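Local coordinates for protein orotidine 5'-phosphate decarboxylase (Streptomyces avermitilis, PDB 3V75) that probably catalyses the decarboxylation of orotidine 5'-phosphate to UMP and CO2, the last step of de novo UMP biosynthesis, at residues L31-A34 with M35-G39; N268-R271 with G272-H276; L152-G155 with S156-P159; A198-L201 with A202-A205; L100-T103 with V104-R108. One frame throughout, in Å; residues are numbered along the deposited sequence.

Contact 1 (L31-A34 with M35-G39); sequences LSRA and MDDRG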
loop_
_atom_site.group_PDB
_atom_site.type_symbol
_atom_site.label_atom_id
_atom_site.label_comp_id
_atom_site.label_asym_id
_atom_site.label_seq_id
_atom_site.Cartn_x
_atom_site.Cartn_y
_atom_site.Cartn_z
ATOM N N LEU A 31 -4.070 -8.293 -22.472
ATOM C CA LEU A 31 -4.753 -7.002 -22.321
ATOM C C LEU A 31 -5.037 -6.393 -23.718
ATOM O O LEU A 31 -6.135 -5.902 -23.979
ATOM C CB LEU A 31 -3.880 -6.070 -21.487
ATOM C CG LEU A 31 -4.368 -4.615 -21.460
ATOM C CD1 LEU A 31 -5.734 -4.562 -20.741
ATOM C CD2 LEU A 31 -3.384 -3.733 -20.787
ATOM N N SER A 32 -4.037 -6.413 -24.601
ATOM C CA SER A 32 -4.191 -5.887 -25.965
ATOM C C SER A 32 -5.354 -6.613 -26.652
ATOM O O SER A 32 -6.231 -5.968 -27.289
ATOM C CB SER A 32 -2.885 -6.087 -26.757
ATOM O OG SER A 32 -3.015 -5.599 -28.088
ATOM N N ARG A 33 -5.404 -7.940 -26.528
ATOM C CA ARG A 33 -6.495 -8.715 -27.130
ATOM C C ARG A 33 -7.852 -8.389 -26.501
ATOM O O ARG A 33 -8.860 -8.267 -27.230
ATOM C CB ARG A 33 -6.164 -10.227 -27.048
ATOM C CG ARG A 33 -7.264 -11.176 -27.496
ATOM C CD ARG A 33 -6.709 -12.604 -27.821
ATOM N NE ARG A 33 -5.258 -12.584 -28.115
ATOM C CZ ARG A 33 -4.319 -12.903 -27.213
ATOM N NH1 ARG A 33 -4.705 -13.257 -25.979
ATOM N NH2 ARG A 33 -3.002 -12.861 -27.526
ATOM N N ALA A 34 -7.899 -8.237 -25.174
ATOM C CA ALA A 34 -9.160 -7.991 -24.479
ATOM C C ALA A 34 -9.746 -6.636 -24.904
ATOM O O ALA A 34 -10.964 -6.526 -25.140
ATOM C CB ALA A 34 -8.950 -8.009 -22.982
HETATM N N MSE A 35 -8.909 -5.611 -24.975
HETATM C CA MSE A 35 -9.402 -4.302 -25.389
HETATM C C MSE A 35 -9.856 -4.332 -26.835
HETATM O O MSE A 35 -10.826 -3.635 -27.168
HETATM C CB MSE A 35 -8.386 -3.189 -25.126
HETATM C CG MSE A 35 -8.213 -2.923 -23.603
HETATM SE SE MSE A 35 -7.450 -1.234 -23.187
HETATM C CE MSE A 35 -5.739 -1.517 -23.977
ATOM N N ASP A 36 -9.202 -5.115 -27.700
ATOM C CA ASP A 36 -9.666 -5.229 -29.095
ATOM C C ASP A 36 -11.042 -5.931 -29.126
ATOM O O ASP A 36 -11.950 -5.540 -29.873
ATOM C CB ASP A 36 -8.718 -6.086 -29.963
ATOM C CG ASP A 36 -7.355 -5.423 -30.268
ATOM O OD1 ASP A 36 -7.221 -4.184 -30.201
ATOM O OD2 ASP A 36 -6.386 -6.194 -30.602
ATOM N N ASP A 37 -11.175 -7.009 -28.343
ATOM C CA ASP A 37 -12.360 -7.876 -28.410
ATOM C C ASP A 37 -13.573 -7.224 -27.734
ATOM O O ASP A 37 -14.667 -7.233 -28.284
ATOM C CB ASP A 37 -12.099 -9.220 -27.714
ATOM C CG ASP A 37 -11.163 -10.145 -28.497
ATOM O OD1 ASP A 37 -10.870 -9.913 -29.678
ATOM O OD2 ASP A 37 -10.686 -11.123 -27.870
ATOM N N ARG A 38 -13.398 -6.680 -26.540
ATOM C CA ARG A 38 -14.515 -6.164 -25.762
ATOM C C ARG A 38 -14.600 -4.646 -25.768
ATOM O O ARG A 38 -15.588 -4.087 -25.268
ATOM C CB ARG A 38 -14.426 -6.654 -24.309
ATOM C CG ARG A 38 -14.627 -8.146 -24.174
ATOM C CD ARG A 38 -14.689 -8.530 -22.724
ATOM N NE ARG A 38 -15.030 -9.947 -22.555
ATOM C CZ ARG A 38 -15.365 -10.494 -21.384
ATOM N NH1 ARG A 38 -15.411 -9.738 -20.279
ATOM N NH2 ARG A 38 -15.687 -11.793 -21.323
ATOM N N GLY A 39 -13.557 -3.989 -26.276
ATOM C CA GLY A 39 -13.522 -2.531 -26.337
ATOM C C GLY A 39 -12.564 -1.959 -25.303
ATOM O O GLY A 39 -12.269 -2.594 -24.262
HETATM O O HOH W 1 -3.624 -7.421 -29.845
#
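Met35 and Leu31 face each other one turn apart on helix 27-38, an N-terminal helix of this TIM barrel that lies against the start of strand 113-120 and the loop before strand 239-241. Met35, a selenomethionine, gives its N-H to Leu31 O in a nearly straight bond (3.0 Å, 170°). Its CG stands 4.1 Å from Leu31 CD1, where the two buried side chains cross obliquely; Leu31 goes on to touch Leu113 and Pro238. At Asp36 the backbone N reaches Ser32 O at 3.1 Å, and with chi1 -70° the side chain turns beside its own N, bringing the carboxylate close to that same carbonyl. Water 1 donates to Asp36 OD2 (3.1 Å) and bonds Ser32 OG (2.6 Å), bridging successive turns, at least in the modelled one of two Ser32 conformers. Asp37 N holds Arg33 O at 2.9 Å. In the modelled one of its two conformers, the Asp37 side chain runs alongside that of Arg33, pointing the same way, but their charged ends stay apart, and Arg33 NH1 pairs instead with Glu25. Arg38 N bonds Ala34 O at 2.8 Å. Beyond CG the Arg38 chain is extended, and its guanidinium takes backbone carbonyls: NH1 those of Gly76 and Val79, NH2 that of Ala110. Gly39 leaves the helix with a positive phi of 107°, its N making a weak bond to Met35 O; a CB at this backbone geometry would collide with Arg38 O.

Contact 2 (N268-R271 with G272-H276); sequences NVSR and GVLRH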
loop_
_atom_site.group_PDB
_atom_site.type_symbol
_atom_site.label_atom_id
_atom_site.label_comp_id
_atom_site.label_asym_id
_atom_site.label_seq_id
_atom_site.Cartn_x
_atom_site.Cartn_y
_atom_site.Cartn_z
ATOM N N ASN A 268 -9.774 4.151 -17.429
ATOM C CA ASN A 268 -10.574 3.695 -16.320
ATOM C C ASN A 268 -11.706 4.688 -16.025
ATOM O O ASN A 268 -11.452 5.872 -15.759
ATOM C CB ASN A 268 -9.693 3.547 -15.061
ATOM C CG ASN A 268 -10.503 3.133 -13.856
ATOM O OD1 ASN A 268 -10.958 3.982 -13.060
ATOM N ND2 ASN A 268 -10.749 1.847 -13.742
ATOM N N VAL A 269 -12.947 4.197 -16.069
ATOM C CA VAL A 269 -14.126 4.977 -15.707
ATOM C C VAL A 269 -14.685 4.430 -14.389
ATOM O O VAL A 269 -14.851 3.210 -14.258
ATOM C CB VAL A 269 -15.221 4.840 -16.790
ATOM C CG1 VAL A 269 -16.449 5.691 -16.429
ATOM C CG2 VAL A 269 -14.708 5.205 -18.200
ATOM N N SER A 270 -15.016 5.305 -13.463
ATOM C CA SER A 270 -15.662 4.885 -12.238
ATOM C C SER A 270 -17.122 5.397 -12.226
ATOM O O SER A 270 -18.019 4.704 -12.718
ATOM C CB SER A 270 -14.847 5.376 -11.050
ATOM O OG SER A 270 -15.542 5.116 -9.849
ATOM N N ARG A 271 -17.343 6.607 -11.731
ATOM C CA ARG A 271 -18.717 7.122 -11.619
ATOM C C ARG A 271 -19.513 7.137 -12.945
ATOM O O ARG A 271 -20.721 6.863 -12.935
ATOM C CB ARG A 271 -18.685 8.542 -11.040
ATOM C CG ARG A 271 -20.108 9.071 -10.784
ATOM C CD ARG A 271 -20.165 10.399 -10.005
ATOM N NE ARG A 271 -21.549 10.763 -9.781
ATOM C CZ ARG A 271 -22.386 10.109 -8.979
ATOM N NH1 ARG A 271 -21.943 9.073 -8.234
ATOM N NH2 ARG A 271 -23.650 10.492 -8.882
ATOM N N GLY A 272 -18.855 7.436 -14.065
ATOM C CA GLY A 272 -19.541 7.526 -15.348
ATOM C C GLY A 272 -20.301 6.267 -15.701
ATOM O O GLY A 272 -21.311 6.325 -16.452
ATOM N N VAL A 273 -19.825 5.115 -15.213
ATOM C CA VAL A 273 -20.576 3.866 -15.361
ATOM C C VAL A 273 -21.349 3.512 -14.086
ATOM O O VAL A 273 -22.560 3.241 -14.128
ATOM C CB VAL A 273 -19.643 2.678 -15.765
ATOM C CG1 VAL A 273 -20.363 1.346 -15.659
ATOM C CG2 VAL A 273 -19.123 2.893 -17.202
ATOM N N LEU A 274 -20.660 3.524 -12.958
ATOM C CA LEU A 274 -21.233 3.040 -11.714
ATOM C C LEU A 274 -22.437 3.814 -11.211
ATOM O O LEU A 274 -23.284 3.230 -10.509
ATOM C CB LEU A 274 -20.162 2.982 -10.603
ATOM C CG LEU A 274 -18.979 2.035 -10.920
ATOM C CD1 LEU A 274 -17.876 2.192 -9.852
ATOM C CD2 LEU A 274 -19.407 0.533 -11.030
ATOM N N ARG A 275 -22.529 5.109 -11.524
ATOM C CA ARG A 275 -23.691 5.857 -11.019
ATOM C C ARG A 275 -25.000 5.332 -11.592
ATOM O O ARG A 275 -26.072 5.652 -11.059
ATOM C CB ARG A 275 -23.595 7.346 -11.340
ATOM C CG ARG A 275 -23.739 7.707 -12.811
ATOM C CD ARG A 275 -23.657 9.223 -12.943
ATOM N NE ARG A 275 -23.802 9.695 -14.315
ATOM C CZ ARG A 275 -24.966 9.914 -14.917
ATOM N NH1 ARG A 275 -26.096 9.652 -14.277
ATOM N NH2 ARG A 275 -24.988 10.362 -16.174
ATOM N N HIS A 276 -24.931 4.553 -12.674
ATOM C CA HIS A 276 -26.142 4.009 -13.299
ATOM C C HIS A 276 -26.685 2.763 -12.628
ATOM O O HIS A 276 -27.808 2.353 -12.916
ATOM C CB HIS A 276 -25.900 3.756 -14.775
ATOM C CG HIS A 276 -25.630 5.016 -15.521
ATOM N ND1 HIS A 276 -26.633 5.896 -15.848
ATOM C CD2 HIS A 276 -24.468 5.571 -15.949
ATOM C CE1 HIS A 276 -26.105 6.937 -16.477
ATOM N NE2 HIS A 276 -24.795 6.766 -16.552
#
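The Arg271 guanidinium carries Arg275 CB over the centre of one face, 3.8 Å above its plane, at the beta-alpha junction where strand 265-269, the eighth of the TIM barrel, passes into the short helix 271-274. The Arg275 guanidinium in turn has His276 CE1 above one face, offset toward the rim. Arg275 CG sits over a face of the His276 imidazole, and Gly272 O lies in the ring plane at its edge. The two arginine chains cross at about a right angle, so aliphatic carbon meets the flat group while the like charges stay apart, Arg271 NE lying 5.2 Å from Arg275 NE. Arg271 NH1 also forms a long, weak ion pair with Asp54.

Ser270 O begins the helix by accepting twice: from Leu274 N at 2.9 Å, in the carbonyl plane, and from Val273 N at 3.1 Å, well above that plane. Ser270 occupies the N-cap position, yet its OG makes no capping bond and bonds Asp46 OD2 instead; the Ser270 side chain lies about 11 Å from that of Lys119, the predicted proton donor. Leu274 CD1 approaches Ser270 OG to 3.7 Å. On the side facing helix 280-299, Val269 CG1 meets Val273 CG2 in the modelled one of two Val269 conformers, and both valines rest on Phe290. Arg275 N completes the turn on Arg271 O at 2.9 Å, while chi1 69° folds Arg275 CG back to 3.1 Å from Arg271 O.

Contact 3 (L152-G155 with S156-P159); sequences LGYG and SLRP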
loop_
_atom_site.group_PDB
_atom_site.type_symbol
_atom_site.label_atom_id
_atom_site.label_comp_id
_atom_site.label_asym_id
_atom_site.label_seq_id
_atom_site.Cartn_x
_atom_site.Cartn_y
_atom_site.Cartn_z
ATOM N N LEU A 152 9.942 3.385 -2.695
ATOM C CA LEU A 152 11.160 2.723 -2.199
ATOM C C LEU A 152 12.148 2.416 -3.342
ATOM O O LEU A 152 13.240 1.870 -3.096
ATOM C CB LEU A 152 10.785 1.458 -1.415
ATOM C CG LEU A 152 9.843 1.748 -0.256
ATOM C CD1 LEU A 152 9.324 0.457 0.374
ATOM C CD2 LEU A 152 10.542 2.570 0.822
ATOM N N GLY A 153 11.804 2.815 -4.570
ATOM C CA GLY A 153 12.693 2.716 -5.711
ATOM C C GLY A 153 12.235 1.626 -6.665
ATOM O O GLY A 153 11.719 0.597 -6.228
ATOM N N TYR A 154 12.434 1.828 -7.961
ATOM C CA TYR A 154 11.974 0.842 -8.942
ATOM C C TYR A 154 12.539 -0.581 -8.642
ATOM O O TYR A 154 11.826 -1.592 -8.749
ATOM C CB TYR A 154 12.308 1.290 -10.372
ATOM C CG TYR A 154 11.738 0.343 -11.404
ATOM C CD1 TYR A 154 10.415 0.498 -11.850
ATOM C CD2 TYR A 154 12.484 -0.727 -11.893
ATOM C CE1 TYR A 154 9.870 -0.374 -12.776
ATOM C CE2 TYR A 154 11.949 -1.611 -12.820
ATOM C CZ TYR A 154 10.641 -1.423 -13.254
ATOM O OH TYR A 154 10.072 -2.269 -14.183
ATOM N N GLY A 155 13.811 -0.639 -8.257
ATOM C CA GLY A 155 14.445 -1.933 -8.044
ATOM C C GLY A 155 13.812 -2.654 -6.892
ATOM O O GLY A 155 13.904 -3.894 -6.836
ATOM N N SER A 156 13.171 -1.945 -5.962
ATOM C CA SER A 156 12.525 -2.623 -4.835
ATOM C C SER A 156 11.313 -3.444 -5.296
ATOM O O SER A 156 10.843 -4.352 -4.577
ATOM C CB SER A 156 12.098 -1.636 -3.760
ATOM O OG SER A 156 10.987 -0.859 -4.215
ATOM N N LEU A 157 10.802 -3.162 -6.499
ATOM C CA LEU A 157 9.639 -3.898 -7.032
ATOM C C LEU A 157 10.020 -5.227 -7.627
ATOM O O LEU A 157 9.148 -5.983 -8.058
ATOM C CB LEU A 157 8.963 -3.079 -8.170
ATOM C CG LEU A 157 8.533 -1.664 -7.775
ATOM C CD1 LEU A 157 8.064 -0.914 -9.038
ATOM C CD2 LEU A 157 7.485 -1.662 -6.700
ATOM N N ARG A 158 11.322 -5.510 -7.697
ATOM C CA ARG A 158 11.794 -6.682 -8.433
ATOM C C ARG A 158 11.070 -8.010 -8.098
ATOM O O ARG A 158 10.729 -8.769 -9.008
ATOM C CB ARG A 158 13.308 -6.841 -8.279
ATOM C CG ARG A 158 13.848 -7.990 -9.158
ATOM C CD ARG A 158 15.391 -8.049 -9.113
ATOM N NE ARG A 158 15.849 -8.129 -7.734
ATOM C CZ ARG A 158 16.977 -8.730 -7.341
ATOM N NH1 ARG A 158 17.781 -9.335 -8.256
ATOM N NH2 ARG A 158 17.276 -8.763 -6.030
ATOM N N PRO A 159 10.830 -8.309 -6.807
ATOM C CA PRO A 159 10.129 -9.594 -6.564
ATOM C C PRO A 159 8.752 -9.655 -7.225
ATOM O O PRO A 159 8.321 -10.747 -7.658
ATOM C CB PRO A 159 9.997 -9.651 -5.020
ATOM C CG PRO A 159 11.164 -8.785 -4.526
ATOM C CD PRO A 159 11.252 -7.657 -5.550
#
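Ser156 bends back onto Gly153 O and grips it twice: OG donates at 2.6 Å, in the carbonyl plane, and the backbone N at 2.9 Å from well above that plane. The short side-chain bond depends on chi1 of 71°, which sets OG between the backbone N and the carbonyl carbon, the crowded position, and also brings it 3.6 Å from Leu152 CB. A valine here would probably leave Gly153 O with only the off-plane N-H of the backbone, its in-plane bond lost. Tyr154 has CG anti to the backbone N (chi1 -175°), and its ring CD1 meets Leu157 CD1 at 3.9 Å, the two side chains crossing at about a right angle. Tyr154 OH bonds Glu207. Leu157 N reaches Tyr154 O at 2.9 Å and Arg158 N reaches Gly155 O at 3.2 Å, both from above the carbonyl plane. In the second subunit, Asn179 bonds Leu152 O and Glu184 bonds Tyr154 N. Successive bonds spanning three residues are the mark of a 3-10 turn; here it leads from strand 145-148 into helix 158-167 of the TIM barrel, at the dimer interface.

Contact 4 (A198-L201 with A202-A205); sequences ATML and AHLA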
loop_
_atom_site.group_PDB
_atom_site.type_symbol
_atom_site.label_atom_id
_atom_site.label_comp_id
_atom_site.label_asym_id
_atom_site.label_seq_id
_atom_site.Cartn_x
_atom_site.Cartn_y
_atom_site.Cartn_z
ATOM N N ALA A 198 9.722 10.484 -14.833
ATOM C CA ALA A 198 10.432 10.113 -16.057
ATOM C C ALA A 198 11.342 8.896 -15.805
ATOM O O ALA A 198 11.563 8.073 -16.699
ATOM C CB ALA A 198 11.250 11.293 -16.592
ATOM N N THR A 199 11.887 8.825 -14.595
ATOM C CA THR A 199 12.757 7.724 -14.221
ATOM C C THR A 199 11.947 6.443 -14.216
ATOM O O THR A 199 12.397 5.416 -14.752
ATOM C CB THR A 199 13.365 8.010 -12.817
ATOM O OG1 THR A 199 14.183 9.176 -12.924
ATOM C CG2 THR A 199 14.225 6.821 -12.331
HETATM N N MSE A 200 10.739 6.489 -13.640
HETATM C CA MSE A 200 9.892 5.298 -13.627
HETATM C C MSE A 200 9.502 4.879 -15.049
HETATM O O MSE A 200 9.508 3.691 -15.381
HETATM C CB MSE A 200 8.632 5.507 -12.772
HETATM C CG MSE A 200 8.930 5.853 -11.332
HETATM SE SE MSE A 200 10.126 4.524 -10.507
HETATM C CE MSE A 200 10.628 5.600 -8.946
ATOM N N LEU A 201 9.108 5.846 -15.874
ATOM C CA LEU A 201 8.749 5.523 -17.255
ATOM C C LEU A 201 9.919 4.867 -17.985
ATOM O O LEU A 201 9.721 3.889 -18.709
ATOM C CB LEU A 201 8.276 6.771 -18.013
ATOM C CG LEU A 201 6.981 7.379 -17.474
ATOM C CD1 LEU A 201 6.772 8.758 -18.128
ATOM C CD2 LEU A 201 5.777 6.451 -17.750
ATOM N N ALA A 202 11.129 5.400 -17.801
ATOM C CA ALA A 202 12.294 4.806 -18.456
ATOM C C ALA A 202 12.559 3.369 -17.962
ATOM O O ALA A 202 12.942 2.491 -18.757
ATOM C CB ALA A 202 13.548 5.669 -18.283
ATOM N N HIS A 203 12.398 3.133 -16.659
ATOM C CA HIS A 203 12.562 1.765 -16.142
ATOM C C HIS A 203 11.556 0.840 -16.813
ATOM O O HIS A 203 11.881 -0.311 -17.169
ATOM C CB HIS A 203 12.290 1.711 -14.635
ATOM C CG HIS A 203 13.428 2.166 -13.778
ATOM N ND1 HIS A 203 14.665 1.563 -13.810
ATOM C CD2 HIS A 203 13.485 3.103 -12.799
ATOM C CE1 HIS A 203 15.449 2.126 -12.902
ATOM N NE2 HIS A 203 14.753 3.059 -12.273
ATOM N N LEU A 204 10.313 1.308 -16.955
ATOM C CA LEU A 204 9.277 0.480 -17.573
ATOM C C LEU A 204 9.585 0.215 -19.049
ATOM O O LEU A 204 9.380 -0.924 -19.533
ATOM C CB LEU A 204 7.908 1.124 -17.423
ATOM C CG LEU A 204 7.410 1.177 -15.977
ATOM C CD1 LEU A 204 6.249 2.173 -15.894
ATOM C CD2 LEU A 204 6.976 -0.211 -15.462
ATOM N N ALA A 205 10.066 1.236 -19.777
ATOM C CA ALA A 205 10.420 1.033 -21.183
ATOM C C ALA A 205 11.485 -0.057 -21.282
ATOM O O ALA A 205 11.411 -0.952 -22.161
ATOM C CB ALA A 205 10.901 2.319 -21.830
#
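Thr199 and His203 lie alongside each other, pointing the same way, one turn apart on helix 196-207, which packs on strand 217-221 of the TIM barrel. They meet by van der Waals contact: Thr199 CG2 touches His203 NE2 and CD2, each at 3.8 Å. Chi1 of -80° puts His203 CG beside the backbone N, and ring CD2 comes 3.2 Å from Thr199 O. Met200, a selenomethionine, meets the same ring more loosely; its SE is 5.4 Å from the ring centroid and oblique to it, while Met200 CA approaches the ring edge near its plane. On the helix face toward the sheet, Leu201 and Leu204 both rest on Ala219.

The backbone bonds join the two segments without a break, from Ala202 N to Ala198 O at 2.9 Å, then His203 N to Thr199 O, Leu204 N to Met200 O and Ala205 N to Leu201 O.

Polar side-chain ends look elsewhere. Thr199 OG1 returns to Asp195 O, near the start of the helix. His203 NE2 bonds Glu184 of the second subunit, and the ring stacks on Tyr154, so a bond and a neighbouring ring together fix its rotation. A leucine in its place would probably leave that glutamate of the neighbouring subunit without this mate and Tyr154 without its stacked ring. One turn on from Met200, Leu204 CG lies 3.3 Å from Met200 O.

Contact 5 (L100-T103 with V104-R108); sequences LEKT and VAEAR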
loop_
_atom_site.group_PDB
_atom_site.type_symbol
_atom_site.label_atom_id
_atom_site.label_comp_id
_atom_site.label_asym_id
_atom_site.label_seq_id
_atom_site.Cartn_x
_atom_site.Cartn_y
_atom_site.Cartn_z
ATOM N N LEU A 100 -14.077 -9.230 -1.676
ATOM C CA LEU A 100 -13.136 -8.920 -2.745
ATOM C C LEU A 100 -12.637 -10.184 -3.448
ATOM O O LEU A 100 -12.566 -10.230 -4.683
ATOM C CB LEU A 100 -11.949 -8.110 -2.214
ATOM C CG LEU A 100 -10.876 -7.686 -3.213
ATOM C CD1 LEU A 100 -11.454 -6.853 -4.356
ATOM C CD2 LEU A 100 -9.826 -6.893 -2.429
ATOM N N GLU A 101 -12.325 -11.218 -2.663
ATOM C CA GLU A 101 -11.893 -12.490 -3.247
ATOM C C GLU A 101 -12.924 -13.025 -4.222
ATOM O O GLU A 101 -12.589 -13.440 -5.345
ATOM C CB GLU A 101 -11.653 -13.526 -2.133
ATOM C CG GLU A 101 -10.393 -13.225 -1.327
ATOM C CD GLU A 101 -10.285 -14.049 -0.055
ATOM O OE1 GLU A 101 -11.316 -14.475 0.520
ATOM O OE2 GLU A 101 -9.118 -14.259 0.382
ATOM N N LYS A 102 -14.180 -13.045 -3.784
ATOM C CA LYS A 102 -15.251 -13.627 -4.617
ATOM C C LYS A 102 -15.476 -12.799 -5.870
ATOM O O LYS A 102 -15.710 -13.330 -6.959
ATOM C CB LYS A 102 -16.565 -13.686 -3.852
ATOM C CG LYS A 102 -16.590 -14.608 -2.702
ATOM C CD LYS A 102 -18.042 -14.724 -2.164
ATOM C CE LYS A 102 -18.876 -13.440 -2.459
ATOM N NZ LYS A 102 -18.969 -12.518 -1.201
ATOM N N THR A 103 -15.419 -11.484 -5.703
ATOM C CA THR A 103 -15.653 -10.548 -6.792
ATOM C C THR A 103 -14.614 -10.743 -7.893
ATOM O O THR A 103 -14.949 -10.812 -9.077
ATOM C CB THR A 103 -15.615 -9.095 -6.237
ATOM O OG1 THR A 103 -16.649 -8.953 -5.250
ATOM C CG2 THR A 103 -15.843 -8.053 -7.341
ATOM N N VAL A 104 -13.339 -10.815 -7.496
ATOM C CA VAL A 104 -12.261 -10.979 -8.452
ATOM C C VAL A 104 -12.410 -12.349 -9.140
ATOM O O VAL A 104 -12.282 -12.452 -10.369
ATOM C CB VAL A 104 -10.886 -10.876 -7.746
ATOM C CG1 VAL A 104 -9.793 -11.342 -8.674
ATOM C CG2 VAL A 104 -10.634 -9.445 -7.264
ATOM N N ALA A 105 -12.714 -13.398 -8.365
ATOM C CA ALA A 105 -12.879 -14.719 -8.962
ATOM C C ALA A 105 -14.016 -14.714 -9.987
ATOM O O ALA A 105 -13.867 -15.254 -11.101
ATOM C CB ALA A 105 -13.123 -15.802 -7.886
ATOM N N GLU A 106 -15.150 -14.128 -9.618
ATOM C CA GLU A 106 -16.308 -14.140 -10.520
ATOM C C GLU A 106 -15.995 -13.314 -11.771
ATOM O O GLU A 106 -16.345 -13.701 -12.888
ATOM C CB GLU A 106 -17.535 -13.560 -9.802
ATOM C CG GLU A 106 -18.091 -14.441 -8.710
ATOM C CD GLU A 106 -18.926 -13.655 -7.670
ATOM O OE1 GLU A 106 -19.150 -12.411 -7.830
ATOM O OE2 GLU A 106 -19.330 -14.289 -6.663
ATOM N N ALA A 107 -15.342 -12.175 -11.587
ATOM C CA ALA A 107 -14.985 -11.326 -12.729
ATOM C C ALA A 107 -14.098 -12.085 -13.710
ATOM O O ALA A 107 -14.339 -12.081 -14.925
ATOM C CB ALA A 107 -14.287 -10.043 -12.275
ATOM N N ARG A 108 -13.059 -12.740 -13.176
ATOM C CA ARG A 108 -12.156 -13.462 -14.062
ATOM C C ARG A 108 -12.859 -14.655 -14.706
ATOM O O ARG A 108 -12.584 -14.978 -15.877
ATOM C CB ARG A 108 -10.857 -13.864 -13.320
ATOM C CG ARG A 108 -10.063 -12.623 -12.782
ATOM C CD ARG A 108 -8.656 -12.983 -12.209
ATOM N NE ARG A 108 -7.721 -13.271 -13.310
ATOM C CZ ARG A 108 -7.355 -14.496 -13.710
ATOM N NH1 ARG A 108 -7.809 -15.587 -13.081
ATOM N NH2 ARG A 108 -6.549 -14.625 -14.744
HETATM O O HOH W 2 -19.125 -10.434 -5.815
#
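Thr103 OG1 accepts a hydrogen from water 2 at 2.9 Å, and that water gives its other hydrogen to Glu106 OE1 at 2.8 Å. The hydroxyl also bonds Val99 O one turn back, where the carbonyl can only accept, so water and main chain together grip it. A chi1 of -60° makes this possible, placing OG1 beside the backbone N and sending CG2 anti to that N.

The backbone here is regular alpha-helix, part of helix 93-109. Glu106 N meets Lys102 O at 2.8 Å and Ala107 N meets Thr103 O at 2.9 Å; Val104 and Ala105 do likewise with Leu100 and Glu101. The Glu106 side chain leans back over the turn, its CG 3.2 Å from Lys102 O. Lys102 and Glu106 carry opposite charges four residues apart, yet make no salt bridge: Lys102 NZ is 5.8 Å from Glu106 OE2 and goes to Glu65 instead.

Facing the barrel, Leu100 CD1 and Val104 CG2 touch at 4.0 Å, and both side chains rest on Met116 of strand 113-120. Thr103 and Glu106 lean on Val72 of helix 61-75, and Glu101 OE1 bonds Ser94 of the second subunit.

The chemistry divides the helix by direction. Aliphatic groups seal it to the sheet, a water bridges hydroxyl and carboxylate beside the neighbouring helix, and the charged ends of Lys102 and Glu101 find partners beyond the turn, Lys102 paired across the fold with Glu65 and Glu101 bonded across the dimer.

In the fold
Along the chain the order is contact 1, contact 5, contact 3, contact 4, contact 2, all set around one closed barrel of eight parallel strands. Contact 1 lies on helix 27-38, contact 5 on helix 93-109 just before strand 113-120, contact 3 between strand 145-148 and helix 158-167, contact 4 on helix 196-207, and contact 2 after the last strand, 265-269. Only contacts 3 and 4 touch, their centres 12 Å apart, Tyr154 CB meeting His203 CD2 at 3.3 Å; both reach Glu184 of the second subunit. Contact 2 lies across the chain's centre, 32 and 30 Å from them between centres. Contact 5 meets the second subunit too, so the dimer interface draws on a 3-10 turn and two helices.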